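Local coordinates for protein possible galactose mutarotase (Streptomyces platensis subsp. rosaceus, PDB 4RNL) that probably interconverts the alpha and beta anomers of galactose or a related aldose, as an aldose 1-epimerase, although its true substrate is not established, at residues T180-N186 against A303-T309; G188-S192 against G293-Y299; A196-L202 against F231-V237; E253-A259 against A271-E276; S266-L270 against A339-R343. One frame throughout, in Å; residues are numbered along the deposited sequence.

Along the chain, 180-186 opens contact 1, 188-192 opens contact 2 and 196-202 opens contact 3, which 231-237 soon closes. Contact 4 then joins the two arms of a hairpin, 253-259 and 271-276. The returning chain closes contact 2 at 293-299 and contact 1 at 303-309, so contacts 3 and 4 lie within contact 2, and all three within contact 1. Contact 5 begins at 266-270 but closes at the C terminus, crossing contacts 1, 2 and 4. Contacts 3, 4 and 5 build one large antiparallel sheet of this beta-sandwich fold; contact 1 builds the sheet packed against it, where Leu185 meets Leu270, and contact 2 ties loops beyond the strands.

Contact 1 of 5, residues T180-N186 against A303-T309; sequences TNHTYLN and AGLALET. With GOL (glycerol), chain E.
Leu185 and Leu305 form an antiparallel hydrogen-bonded pair, Leu185 N lying 2.8 Å from Leu305 O and Leu305 N 2.9 Å from Leu185 O, whereas toward Thr180 the two backbones stand farther apart and water 1 bridges Asn181 O, Leu307 O and Thr309 N. Side chains add hydrogen bonds to backbone carbonyls at both ends. Thr180 swings OG1 to the side away from its N (chi1 -169°), from where it donates a hydrogen bond to Thr309 O, 2.7 Å away. Asn186 ND2 donates to Ala303 O, 2.8 Å away and close to the amide plane, while Asn186 OD1 accepts from Gly188 N; an amide can serve both needs. Asn181 OD1 takes Thr183 N in an Asx turn and also Thr183 OG1, fixing the bend in the broken strand. Ala306 CB lies over one face of the Tyr184 ring in a CH-pi contact, 4.1 Å from its centroid, a methyl being small enough to rest against it. Glu308 OE2 sits above the rim of the His182 ring, the carboxylate and ring planes 32° apart, and a glycerol, probably from the crystallisation liquor, links them: O1 accepts from His182 NE2 at 2.9 Å and donates to Glu308 OE2. Asp242, Arg88 and His113 also hold it, consistent with the sugar pocket of galactose mutarotases, in which a glutamate and a histidine serve as base and acid.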
# COMPACT_ATOMS: atom_id res chain seq x y z
N THR A 180 -4.41 3.18 1.25
CA THR A 180 -3.01 2.79 1.42
C THR A 180 -2.44 2.45 0.07
O THR A 180 -3.16 2.40 -0.93
CB THR A 180 -2.85 1.56 2.35
OG1 THR A 180 -1.46 1.40 2.69
CG2 THR A 180 -3.34 0.29 1.67
N ASN A 181 -1.13 2.23 0.03
CA ASN A 181 -0.52 1.69 -1.18
C ASN A 181 0.03 0.31 -0.87
O ASN A 181 0.71 0.11 0.15
CB ASN A 181 0.58 2.60 -1.72
CG ASN A 181 1.13 2.07 -3.03
OD1 ASN A 181 2.02 1.22 -3.04
ND2 ASN A 181 0.56 2.53 -4.15
N HIS A 182 -0.27 -0.64 -1.74
CA HIS A 182 0.01 -2.05 -1.48
C HIS A 182 1.27 -2.52 -2.22
O HIS A 182 1.34 -3.66 -2.67
CB HIS A 182 -1.21 -2.86 -1.93
CG HIS A 182 -1.37 -4.18 -1.24
ND1 HIS A 182 -0.42 -5.17 -1.30
CD2 HIS A 182 -2.39 -4.68 -0.50
CE1 HIS A 182 -0.84 -6.23 -0.62
NE2 HIS A 182 -2.03 -5.95 -0.13
N THR A 183 2.25 -1.64 -2.35
CA THR A 183 3.54 -2.02 -2.94
C THR A 183 4.19 -3.15 -2.13
O THR A 183 4.21 -3.11 -0.89
CB THR A 183 4.49 -0.79 -3.02
OG1 THR A 183 4.08 0.07 -4.10
CG2 THR A 183 5.93 -1.21 -3.25
N TYR A 184 4.69 -4.19 -2.81
CA TYR A 184 5.56 -5.17 -2.17
C TYR A 184 6.97 -4.91 -2.68
O TYR A 184 7.18 -4.69 -3.89
CB TYR A 184 5.26 -6.61 -2.61
CG TYR A 184 3.87 -7.19 -2.43
CD1 TYR A 184 2.78 -6.69 -3.14
CD2 TYR A 184 3.67 -8.31 -1.63
CE1 TYR A 184 1.52 -7.26 -3.02
CE2 TYR A 184 2.43 -8.89 -1.51
CZ TYR A 184 1.36 -8.37 -2.21
OH TYR A 184 0.12 -8.95 -2.09
N LEU A 185 7.95 -4.99 -1.78
CA LEU A 185 9.33 -4.73 -2.15
C LEU A 185 10.24 -5.92 -1.86
O LEU A 185 10.08 -6.63 -0.86
CB LEU A 185 9.86 -3.49 -1.41
CG LEU A 185 9.22 -2.16 -1.81
CD1 LEU A 185 9.59 -1.09 -0.81
CD2 LEU A 185 9.65 -1.78 -3.23
N ASN A 186 11.17 -6.16 -2.77
CA ASN A 186 12.33 -7.00 -2.48
C ASN A 186 13.55 -6.13 -2.75
O ASN A 186 13.84 -5.81 -3.91
CB ASN A 186 12.33 -8.26 -3.37
CG ASN A 186 13.43 -9.25 -2.98
OD1 ASN A 186 14.56 -8.86 -2.68
ND2 ASN A 186 13.10 -10.54 -3.01
N ALA A 303 8.27 -13.53 -2.07
CA ALA A 303 9.09 -12.91 -3.12
C ALA A 303 9.30 -11.44 -2.83
O ALA A 303 10.31 -10.86 -3.24
CB ALA A 303 8.45 -13.10 -4.50
N GLY A 304 8.35 -10.84 -2.12
CA GLY A 304 8.44 -9.45 -1.70
C GLY A 304 7.65 -9.23 -0.43
O GLY A 304 6.89 -10.12 -0.01
N LEU A 305 7.82 -8.07 0.20
CA LEU A 305 7.15 -7.77 1.46
C LEU A 305 6.32 -6.52 1.28
O LEU A 305 6.82 -5.52 0.76
CB LEU A 305 8.18 -7.49 2.56
CG LEU A 305 9.28 -8.54 2.68
CD1 LEU A 305 10.37 -8.06 3.62
CD2 LEU A 305 8.68 -9.85 3.15
N ALA A 306 5.06 -6.57 1.70
CA ALA A 306 4.23 -5.38 1.66
C ALA A 306 4.17 -4.76 3.05
O ALA A 306 3.86 -5.44 4.03
CB ALA A 306 2.82 -5.70 1.16
N LEU A 307 4.49 -3.46 3.12
CA LEU A 307 4.36 -2.70 4.36
C LEU A 307 3.32 -1.62 4.09
O LEU A 307 3.64 -0.58 3.53
CB LEU A 307 5.69 -2.06 4.74
CG LEU A 307 6.85 -3.02 4.97
CD1 LEU A 307 8.18 -2.28 5.08
CD2 LEU A 307 6.61 -3.81 6.22
N GLU A 308 2.08 -1.89 4.46
CA GLU A 308 0.98 -1.00 4.12
C GLU A 308 0.58 -0.15 5.30
O GLU A 308 0.05 -0.67 6.30
CB GLU A 308 -0.24 -1.81 3.66
CG GLU A 308 0.11 -2.94 2.70
CD GLU A 308 -0.92 -4.05 2.74
OE1 GLU A 308 -2.12 -3.74 2.77
OE2 GLU A 308 -0.52 -5.23 2.75
N THR A 309 0.81 1.15 5.20
CA THR A 309 0.45 2.06 6.29
C THR A 309 -1.05 2.30 6.21
O THR A 309 -1.59 2.52 5.13
CB THR A 309 1.21 3.37 6.17
OG1 THR A 309 0.96 3.94 4.88
CG2 THR A 309 2.73 3.12 6.29
C1 GOL E . -2.73 -7.75 3.12
O1 GOL E . -3.09 -6.54 2.51
C2 GOL E . -3.97 -8.62 3.36
O2 GOL E . -4.26 -8.70 4.75
C3 GOL E . -3.68 -10.01 2.79
O3 GOL E . -4.64 -10.95 3.22
O HOH W 1 1.81 1.77 2.25
O HOH W 2 0.61 4.16 1.82
O HOH W 3 6.69 -2.57 1.13
O HOH W 4 4.70 -0.84 0.78

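Contact 2 of 5, residues G188-S192 against G293-Y299; sequences GGDGS and GTSGVPY
Gly191 and Val297 approach with their CA atoms 5.2 Å apart where two type I beta turns, Gly189 to Ser192 and Gly293 to Gly296, come together without forming any strand pairing. A CB on Gly191 would clash with Val297 CG2, so the bare backbone is what allows this approach. Asp190 carries the contact. Its CG stands between the backbone N and the carbonyl carbon (chi1 70°), which directs the carboxylate at the opposing turn. OD2 of Asp190 takes Tyr299 OH at 2.6 Å on its anti side and, by its syn lone pair, the more distant Ser295 N at 3.3 Å; water 5 also donates to it and accepts from Val297 N. The carboxylate stands steeply to the Tyr299 ring, their planes 75° apart. Ser295 OG donates to Asp190 OD1, though the modelled separation is so short that its exact length is doubtful. An acidic residue suits a place where so many donors converge. In the fold, the contact joins the loop that follows strand 180-185 to the one that precedes strand 305-310. Beside both runs the end of strand 57-59: Gln59 shares a backbone hydrogen bond with Asp190, and Gly63 N, just beyond that strand, bonds Tyr299 OH.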
# COMPACT_ATOMS: atom_id res chain seq x y z
N GLY A 188 16.55 -6.68 -2.73
CA GLY A 188 17.60 -7.35 -3.50
C GLY A 188 17.22 -7.50 -4.96
O GLY A 188 17.99 -8.02 -5.77
N GLY A 189 16.02 -7.03 -5.30
CA GLY A 189 15.48 -7.16 -6.65
C GLY A 189 14.30 -8.12 -6.68
O GLY A 189 14.33 -9.15 -6.00
N ASP A 190 13.28 -7.81 -7.48
CA ASP A 190 12.05 -8.61 -7.46
C ASP A 190 12.27 -10.03 -7.94
O ASP A 190 11.48 -10.92 -7.64
CB ASP A 190 10.93 -7.95 -8.27
CG ASP A 190 11.19 -7.98 -9.76
OD1 ASP A 190 12.19 -7.36 -10.19
OD2 ASP A 190 10.41 -8.63 -10.50
N GLY A 191 13.34 -10.25 -8.69
CA GLY A 191 13.63 -11.59 -9.18
C GLY A 191 14.65 -12.34 -8.35
O GLY A 191 15.11 -13.41 -8.75
N SER A 192 15.00 -11.81 -7.18
CA SER A 192 16.12 -12.38 -6.41
C SER A 192 15.74 -13.52 -5.48
O SER A 192 16.59 -14.03 -4.74
CB SER A 192 16.85 -11.29 -5.62
OG SER A 192 15.98 -10.73 -4.63
N GLY A 293 7.05 -12.15 -12.98
CA GLY A 293 7.11 -10.73 -12.67
C GLY A 293 7.93 -9.92 -13.65
O GLY A 293 8.41 -10.45 -14.66
N THR A 294 8.11 -8.63 -13.37
CA THR A 294 8.73 -7.74 -14.35
C THR A 294 10.15 -8.13 -14.70
O THR A 294 10.58 -7.97 -15.83
CB THR A 294 8.70 -6.26 -13.93
OG1 THR A 294 9.82 -5.98 -13.08
CG2 THR A 294 7.46 -5.98 -13.22
N SER A 295 10.88 -8.66 -13.73
CA SER A 295 12.25 -9.08 -14.01
C SER A 295 12.33 -10.47 -14.64
O SER A 295 13.43 -11.02 -14.79
CB SER A 295 13.14 -8.97 -12.77
OG SER A 295 13.23 -7.61 -12.37
N GLY A 296 11.19 -11.03 -15.04
CA GLY A 296 11.16 -12.28 -15.79
C GLY A 296 11.28 -13.56 -14.97
O GLY A 296 11.50 -14.64 -15.52
N VAL A 297 11.13 -13.43 -13.66
CA VAL A 297 11.26 -14.55 -12.74
C VAL A 297 9.90 -14.80 -12.10
O VAL A 297 9.25 -13.86 -11.67
CB VAL A 297 12.30 -14.23 -11.63
CG1 VAL A 297 12.38 -15.37 -10.63
CG2 VAL A 297 13.66 -13.95 -12.24
N PRO A 298 9.46 -16.06 -12.05
CA PRO A 298 8.21 -16.37 -11.36
C PRO A 298 8.29 -16.11 -9.86
O PRO A 298 9.31 -16.42 -9.23
CB PRO A 298 8.00 -17.87 -11.63
CG PRO A 298 9.33 -18.39 -12.10
CD PRO A 298 10.02 -17.23 -12.77
N TYR A 299 7.24 -15.53 -9.29
CA TYR A 299 7.23 -15.14 -7.88
C TYR A 299 6.79 -16.30 -6.99
O TYR A 299 5.67 -16.80 -7.13
CB TYR A 299 6.27 -13.96 -7.67
CG TYR A 299 6.71 -12.63 -8.26
CD1 TYR A 299 8.06 -12.29 -8.34
CD2 TYR A 299 5.78 -11.72 -8.72
CE1 TYR A 299 8.46 -11.08 -8.87
CE2 TYR A 299 6.16 -10.50 -9.26
CZ TYR A 299 7.51 -10.19 -9.32
OH TYR A 299 7.88 -8.97 -9.85
O HOH W 5 10.41 -11.24 -11.77

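Contact 3 of 5, residues A196-L202 against F231-V237; sequences AGHELRL and FRAARAV. With PO4 (phosphate ion), chain G.
The Phe231 ring has Leu200 CD2 over one face, 4.0 Å from the centroid in a CH-pi contact, and Arg235 NH1 over the centre of the opposite face; Tyr241 adds an edge-to-face partner. The guanidinium of Arg235 uses its edge: NE and NH2 grip Ala236 O side-on, at 3.1 Å and 3.3 Å, while NH1 bonds the carbonyls of Asp230 and Arg228 and NH2 meets Tyr241 OH. At the edge of the Arg232 guanidinium, NH1 and NH2 donate to O3 and O2 of a phosphate ion, probably from the crystallisation liquor, with Arg232 NH2 2.9 Å from O2, and Asp230 supplies a salt bridge. Leu202 lies alongside Phe231, its CG 3.8 Å from Phe231 CB. A chi1 of 177° carries the Leu200 branch away from its N and sets CD2 over the ring, which the side chain crosses at about a right angle. Leu200 N donates to Arg235 O over 2.8 Å in an antiparallel hydrogen-bonded pair, and Val237 N meets His198 O almost head-on. A leucine in place of Arg235 would probably leave the carbonyls of Ala236, Asp230 and Arg228 without a shared donor and one face of Phe231 without its flat cover. Outward, Arg201 pairs with Glu260 and water 6 links it to Arg232 O. The chemistry is divided: leucines face the interior, while Arg235 covers Phe231 and ties Ala236 in the edge strand to the preceding loop.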
# COMPACT_ATOMS: atom_id res chain seq x y z
N ALA A 196 12.65 -13.01 2.79
CA ALA A 196 12.51 -13.32 4.22
C ALA A 196 13.81 -13.06 4.99
O ALA A 196 13.80 -12.98 6.22
CB ALA A 196 12.03 -14.75 4.44
N GLY A 197 14.92 -12.94 4.25
CA GLY A 197 16.20 -12.60 4.84
C GLY A 197 16.38 -11.11 5.12
O GLY A 197 17.35 -10.72 5.79
N HIS A 198 15.47 -10.28 4.62
CA HIS A 198 15.54 -8.84 4.90
C HIS A 198 15.41 -8.58 6.40
O HIS A 198 14.64 -9.26 7.09
CB HIS A 198 14.41 -8.06 4.22
CG HIS A 198 14.54 -7.95 2.73
ND1 HIS A 198 15.32 -8.81 1.99
CD2 HIS A 198 13.97 -7.10 1.85
CE1 HIS A 198 15.23 -8.49 0.71
NE2 HIS A 198 14.41 -7.45 0.60
N GLU A 199 16.12 -7.58 6.89
CA GLU A 199 16.02 -7.19 8.29
C GLU A 199 15.00 -6.07 8.41
O GLU A 199 15.05 -5.08 7.66
CB GLU A 199 17.38 -6.75 8.82
CG GLU A 199 18.40 -7.89 8.82
CD GLU A 199 19.78 -7.46 9.28
OE1 GLU A 199 20.06 -6.24 9.27
OE2 GLU A 199 20.58 -8.36 9.64
N LEU A 200 14.07 -6.23 9.35
CA LEU A 200 13.01 -5.24 9.55
C LEU A 200 13.06 -4.75 10.98
O LEU A 200 13.19 -5.55 11.91
CB LEU A 200 11.64 -5.88 9.28
CG LEU A 200 10.42 -4.98 9.53
CD1 LEU A 200 10.46 -3.77 8.62
CD2 LEU A 200 9.13 -5.75 9.34
N ARG A 201 12.97 -3.44 11.16
CA ARG A 201 12.71 -2.84 12.46
C ARG A 201 11.41 -2.06 12.38
O ARG A 201 11.20 -1.31 11.43
CB ARG A 201 13.86 -1.91 12.88
CG ARG A 201 13.64 -1.29 14.27
CD ARG A 201 14.76 -0.35 14.70
NE ARG A 201 14.74 0.90 13.94
CZ ARG A 201 13.88 1.90 14.16
NH1 ARG A 201 12.97 1.81 15.12
NH2 ARG A 201 13.93 3.00 13.42
N LEU A 202 10.52 -2.23 13.37
CA LEU A 202 9.27 -1.47 13.41
C LEU A 202 9.17 -0.70 14.70
O LEU A 202 9.50 -1.22 15.77
CB LEU A 202 8.04 -2.39 13.30
CG LEU A 202 7.89 -3.27 12.07
CD1 LEU A 202 6.71 -4.22 12.26
CD2 LEU A 202 7.72 -2.41 10.81
N PHE A 231 9.45 -6.73 16.51
CA PHE A 231 10.41 -6.16 15.56
C PHE A 231 10.98 -4.86 16.10
O PHE A 231 11.43 -4.00 15.33
CB PHE A 231 9.74 -5.87 14.19
CG PHE A 231 9.48 -7.10 13.35
CD1 PHE A 231 10.49 -7.62 12.54
CD2 PHE A 231 8.23 -7.70 13.33
CE1 PHE A 231 10.25 -8.75 11.75
CE2 PHE A 231 7.98 -8.83 12.54
CZ PHE A 231 9.00 -9.35 11.75
N ARG A 232 10.96 -4.69 17.42
CA ARG A 232 11.44 -3.44 18.01
C ARG A 232 12.94 -3.26 17.77
O ARG A 232 13.42 -2.13 17.65
CB ARG A 232 11.08 -3.38 19.49
CG ARG A 232 9.57 -3.15 19.75
CD ARG A 232 9.26 -3.25 21.24
NE ARG A 232 9.64 -4.56 21.76
CZ ARG A 232 9.79 -4.85 23.06
NH1 ARG A 232 9.58 -3.91 23.97
NH2 ARG A 232 10.14 -6.07 23.43
N ALA A 233 13.66 -4.37 17.70
CA ALA A 233 15.06 -4.39 17.26
C ALA A 233 15.15 -5.05 15.89
O ALA A 233 14.50 -6.07 15.66
CB ALA A 233 15.93 -5.14 18.27
N ALA A 234 15.95 -4.48 14.98
CA ALA A 234 16.03 -5.00 13.61
C ALA A 234 16.38 -6.47 13.60
O ALA A 234 17.29 -6.89 14.29
CB ALA A 234 17.07 -4.23 12.82
N ARG A 235 15.64 -7.25 12.80
CA ARG A 235 15.88 -8.69 12.71
C ARG A 235 15.31 -9.22 11.41
O ARG A 235 14.41 -8.61 10.84
CB ARG A 235 15.21 -9.42 13.88
CG ARG A 235 13.79 -8.91 14.14
CD ARG A 235 12.89 -9.98 14.77
NE ARG A 235 12.30 -10.83 13.75
CZ ARG A 235 11.07 -11.32 13.79
NH1 ARG A 235 10.27 -11.04 14.81
NH2 ARG A 235 10.64 -12.08 12.80
N ALA A 236 15.79 -10.38 10.96
CA ALA A 236 15.25 -11.00 9.75
C ALA A 236 13.75 -11.21 9.88
O ALA A 236 13.27 -11.60 10.95
CB ALA A 236 15.96 -12.31 9.47
N VAL A 237 13.00 -10.94 8.81
CA VAL A 237 11.56 -11.16 8.81
C VAL A 237 11.26 -12.64 9.09
O VAL A 237 10.49 -12.97 10.01
CB VAL A 237 10.90 -10.70 7.49
CG1 VAL A 237 9.43 -11.12 7.46
CG2 VAL A 237 11.01 -9.17 7.36
P PO4 G . 10.51 -5.85 27.17
O1 PO4 G . 10.13 -6.39 28.53
O2 PO4 G . 10.38 -6.95 26.14
O3 PO4 G . 9.62 -4.69 26.82
O4 PO4 G . 11.96 -5.41 27.21
O HOH W 6 11.84 0.04 17.16

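Contact 4 of 5, residues E253-A259 against A271-E276; sequences EAPRTVA and ALATTE
A classic beta bulge, with Val258 and Ala259 both opposite Leu272, interrupts the antiparallel hairpin of strands 256-262 and 268-274 within the large sheet. Leu272 O accepts from both residues, from Val258 N at 2.8 Å and from Ala259 N at 3.3 Å, and Leu272 N returns a nearly straight bond (177°) to Ala259 O. The extra residue shifts the register by one, so that Thr257 pairs with Ala273 and Arg256 with Thr274. Ala273 has only a methyl, which fits close against the Arg256 carbonyl. On the opposite face, that of Thr274, Val258 CG2 comes in from the bulge to lie 3.8 Å from Thr274 CG2, methyl to methyl. Thr274 has a polar role as well: its OG1 accepts from Glu276 N in an ST turn, just where strand 268-274 ends, and bonds Thr336 OG1 of strand 332-342. At the mouth of the hairpin Pro255 and Thr275 lie side by side, Pro255 CD 3.9 Å from Thr275 CG2. Arg256 closes this end. Its chain bends at chi2 (-63°) and carries the guanidinium across to the 274-276 backbone, with Val258 CG1 against one face; NH1 bonds Asp248 O. Arg256 NH2 reaches Glu276 O at 3.0 Å and Thr274 O at 2.9 Å, and Arg256 N approaches that same Thr274 oxygen from the other face of its carbonyl plane.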
# COMPACT_ATOMS: atom_id res chain seq x y z
N GLU A 253 0.17 14.06 12.90
CA GLU A 253 -0.11 15.09 11.90
C GLU A 253 0.98 15.22 10.83
O GLU A 253 0.72 15.67 9.71
CB GLU A 253 -0.36 16.44 12.56
CG GLU A 253 -1.66 16.50 13.34
CD GLU A 253 -1.89 17.87 13.94
OE1 GLU A 253 -1.78 18.86 13.19
OE2 GLU A 253 -2.17 17.95 15.15
N ALA A 254 2.21 14.83 11.18
CA ALA A 254 3.32 14.85 10.24
C ALA A 254 3.95 13.47 10.25
O ALA A 254 3.95 12.80 11.29
CB ALA A 254 4.35 15.90 10.65
N PRO A 255 4.49 13.02 9.11
CA PRO A 255 5.01 11.66 9.07
C PRO A 255 6.28 11.51 9.90
O PRO A 255 7.04 12.47 10.08
CB PRO A 255 5.31 11.43 7.59
CG PRO A 255 5.49 12.81 7.02
CD PRO A 255 4.57 13.69 7.80
N ARG A 256 6.50 10.30 10.43
CA ARG A 256 7.75 9.98 11.12
C ARG A 256 8.14 8.57 10.71
O ARG A 256 7.28 7.78 10.31
CB ARG A 256 7.58 10.09 12.65
CG ARG A 256 6.90 8.89 13.35
CD ARG A 256 5.46 8.66 12.90
NE ARG A 256 4.68 7.89 13.89
CZ ARG A 256 3.46 7.41 13.67
NH1 ARG A 256 2.82 6.75 14.62
NH2 ARG A 256 2.87 7.60 12.50
N THR A 257 9.43 8.26 10.77
CA THR A 257 9.92 6.94 10.38
C THR A 257 9.35 5.88 11.31
O THR A 257 9.49 5.98 12.53
CB THR A 257 11.45 6.88 10.44
OG1 THR A 257 11.99 7.88 9.56
CG2 THR A 257 11.96 5.50 10.03
N VAL A 258 8.70 4.86 10.75
CA VAL A 258 8.08 3.82 11.57
C VAL A 258 8.61 2.44 11.21
O VAL A 258 8.39 1.47 11.94
CB VAL A 258 6.55 3.79 11.41
CG1 VAL A 258 5.93 5.11 11.93
CG2 VAL A 258 6.17 3.54 9.95
N ALA A 259 9.31 2.34 10.09
CA ALA A 259 9.84 1.06 9.66
C ALA A 259 11.15 1.25 8.93
O ALA A 259 11.31 2.19 8.15
CB ALA A 259 8.85 0.34 8.76
N ALA A 271 13.64 3.42 4.54
CA ALA A 271 13.03 4.00 5.73
C ALA A 271 11.64 4.45 5.34
O ALA A 271 11.48 5.27 4.42
CB ALA A 271 13.86 5.18 6.24
N LEU A 272 10.64 3.92 6.02
CA LEU A 272 9.24 4.20 5.71
C LEU A 272 8.69 5.13 6.77
O LEU A 272 8.70 4.78 7.96
CB LEU A 272 8.44 2.88 5.73
CG LEU A 272 6.99 2.93 5.22
CD1 LEU A 272 6.95 3.37 3.78
CD2 LEU A 272 6.28 1.59 5.37
N ALA A 273 8.21 6.30 6.36
CA ALA A 273 7.64 7.28 7.29
C ALA A 273 6.17 7.48 6.98
O ALA A 273 5.77 7.44 5.81
CB ALA A 273 8.39 8.59 7.22
N THR A 274 5.35 7.68 8.01
CA THR A 274 3.92 7.81 7.78
C THR A 274 3.21 8.59 8.88
O THR A 274 3.71 8.73 9.99
CB THR A 274 3.24 6.42 7.64
OG1 THR A 274 1.90 6.58 7.16
CG2 THR A 274 3.21 5.67 8.97
N THR A 275 2.04 9.11 8.53
CA THR A 275 1.13 9.74 9.48
C THR A 275 0.21 8.70 10.12
O THR A 275 -0.45 8.96 11.13
CB THR A 275 0.25 10.76 8.76
OG1 THR A 275 -0.36 10.12 7.63
CG2 THR A 275 1.08 11.95 8.28
N GLU A 276 0.14 7.52 9.51
CA GLU A 276 -0.82 6.48 9.91
C GLU A 276 -0.51 5.84 11.26
O GLU A 276 0.66 5.80 11.68
CB GLU A 276 -0.87 5.38 8.84
CG GLU A 276 -1.48 5.84 7.52
CD GLU A 276 -2.99 6.02 7.61
OE1 GLU A 276 -3.64 5.30 8.40
OE2 GLU A 276 -3.54 6.89 6.90

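Contact 5 of 5, residues S266-L270 against A339-R343; sequences SGRAL and AFSVR
Ala269 and Ser341 are the hydrogen-bonded pair at the centre of this antiparallel contact, Ala269 N lying 2.8 Å from Ser341 O and Ser341 N 2.9 Å from Ala269 O. A third backbone bond follows at the C terminus, where Arg343 N donates to Gly267 O over 2.9 Å. Glycine fits there because a CB on Gly267 would collide with Arg343 O and with the preceding carbonyl; Ser266 OG, accepting from Arg268 N in an ST turn, steadies the bend.

The apolar contact is between Leu270 and Phe340. A chi1 of 168° swings the Leu270 branch over toward Phe340, and CD1 comes to lie over one face of the ring, 4.0 Å from the Phe340 centroid and 13° off the normal, a CH-pi contact. Both residues also touch Leu185 of strand 180-185. Without the ring, as with an alanine at Phe340, Leu270 CD1 would probably lose the face it rests on and a gap would open beside Leu185. On the other side of the strands the partners are small, Ala269 CB resting 3.7 Å from Ser341 OG.

The two arginines differ. Arg343 is exposed: its NH2 donates to water 7 over 2.7 Å, and that water donates a hydrogen bond to Leu270 O; Tyr262 offers the guanidinium a cation-pi partner, and Arg53 NE bonds the terminal carboxylate. Arg268 is buried and bonds the carbonyls of Ala50 and Leu187. Taken together, hydrophobic residues bind this part of the sheet to the opposite one, while the two arginines and the C-terminal carboxylate fasten its end to strand 45-51, to nearby loops and to Tyr262 of the neighbouring strand.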
# COMPACT_ATOMS: atom_id res chain seq x y z
N SER A 266 22.56 -6.72 -1.00
CA SER A 266 22.70 -5.62 -1.96
C SER A 266 23.07 -4.34 -1.25
O SER A 266 23.63 -3.41 -1.85
CB SER A 266 21.38 -5.39 -2.69
OG SER A 266 20.40 -4.86 -1.80
N GLY A 267 22.75 -4.29 0.04
CA GLY A 267 22.95 -3.09 0.82
C GLY A 267 21.85 -2.05 0.71
O GLY A 267 21.98 -0.98 1.32
N ARG A 268 20.78 -2.33 -0.03
CA ARG A 268 19.68 -1.38 -0.16
C ARG A 268 18.89 -1.27 1.14
O ARG A 268 18.61 -2.27 1.80
CB ARG A 268 18.74 -1.75 -1.31
CG ARG A 268 19.39 -1.63 -2.69
CD ARG A 268 18.34 -1.59 -3.81
NE ARG A 268 18.97 -1.66 -5.13
CZ ARG A 268 19.39 -2.78 -5.70
NH1 ARG A 268 19.26 -3.94 -5.07
NH2 ARG A 268 19.95 -2.75 -6.90
N ALA A 269 18.54 -0.04 1.50
CA ALA A 269 17.79 0.22 2.73
C ALA A 269 16.58 1.08 2.42
O ALA A 269 16.63 1.96 1.57
CB ALA A 269 18.67 0.92 3.75
N LEU A 270 15.49 0.81 3.14
CA LEU A 270 14.28 1.62 3.06
C LEU A 270 13.91 2.12 4.45
O LEU A 270 13.90 1.35 5.41
CB LEU A 270 13.12 0.78 2.55
CG LEU A 270 11.72 1.39 2.66
CD1 LEU A 270 11.55 2.56 1.69
CD2 LEU A 270 10.68 0.32 2.39
N ALA A 339 11.79 6.24 1.69
CA ALA A 339 13.11 6.83 1.50
C ALA A 339 14.17 5.74 1.34
O ALA A 339 14.43 4.98 2.28
CB ALA A 339 13.47 7.76 2.66
N PHE A 340 14.78 5.67 0.16
CA PHE A 340 15.77 4.64 -0.13
C PHE A 340 17.18 5.16 0.07
O PHE A 340 17.46 6.33 -0.19
CB PHE A 340 15.59 4.10 -1.56
CG PHE A 340 14.29 3.36 -1.77
CD1 PHE A 340 13.13 4.05 -2.08
CD2 PHE A 340 14.23 1.98 -1.64
CE1 PHE A 340 11.92 3.37 -2.26
CE2 PHE A 340 13.04 1.30 -1.82
CZ PHE A 340 11.88 2.00 -2.12
N SER A 341 18.06 4.28 0.53
CA SER A 341 19.47 4.62 0.72
C SER A 341 20.24 3.32 0.69
O SER A 341 19.69 2.28 0.33
CB SER A 341 19.68 5.32 2.06
OG SER A 341 19.27 4.48 3.13
N VAL A 342 21.51 3.37 1.08
CA VAL A 342 22.31 2.14 1.16
C VAL A 342 23.10 2.12 2.45
O VAL A 342 23.32 3.17 3.06
CB VAL A 342 23.28 1.98 -0.03
CG1 VAL A 342 22.51 1.85 -1.34
CG2 VAL A 342 24.26 3.14 -0.09
N ARG A 343 23.52 0.92 2.86
CA ARG A 343 24.44 0.74 3.98
C ARG A 343 25.61 -0.13 3.55
O ARG A 343 25.49 -0.94 2.62
CB ARG A 343 23.76 0.04 5.16
CG ARG A 343 22.47 0.64 5.64
CD ARG A 343 22.03 -0.08 6.92
NE ARG A 343 20.62 0.14 7.22
CZ ARG A 343 19.90 -0.65 8.01
NH1 ARG A 343 20.46 -1.70 8.57
NH2 ARG A 343 18.62 -0.39 8.23
OXT ARG A 343 26.69 -0.05 4.13
O HOH W 7 16.73 0.87 6.74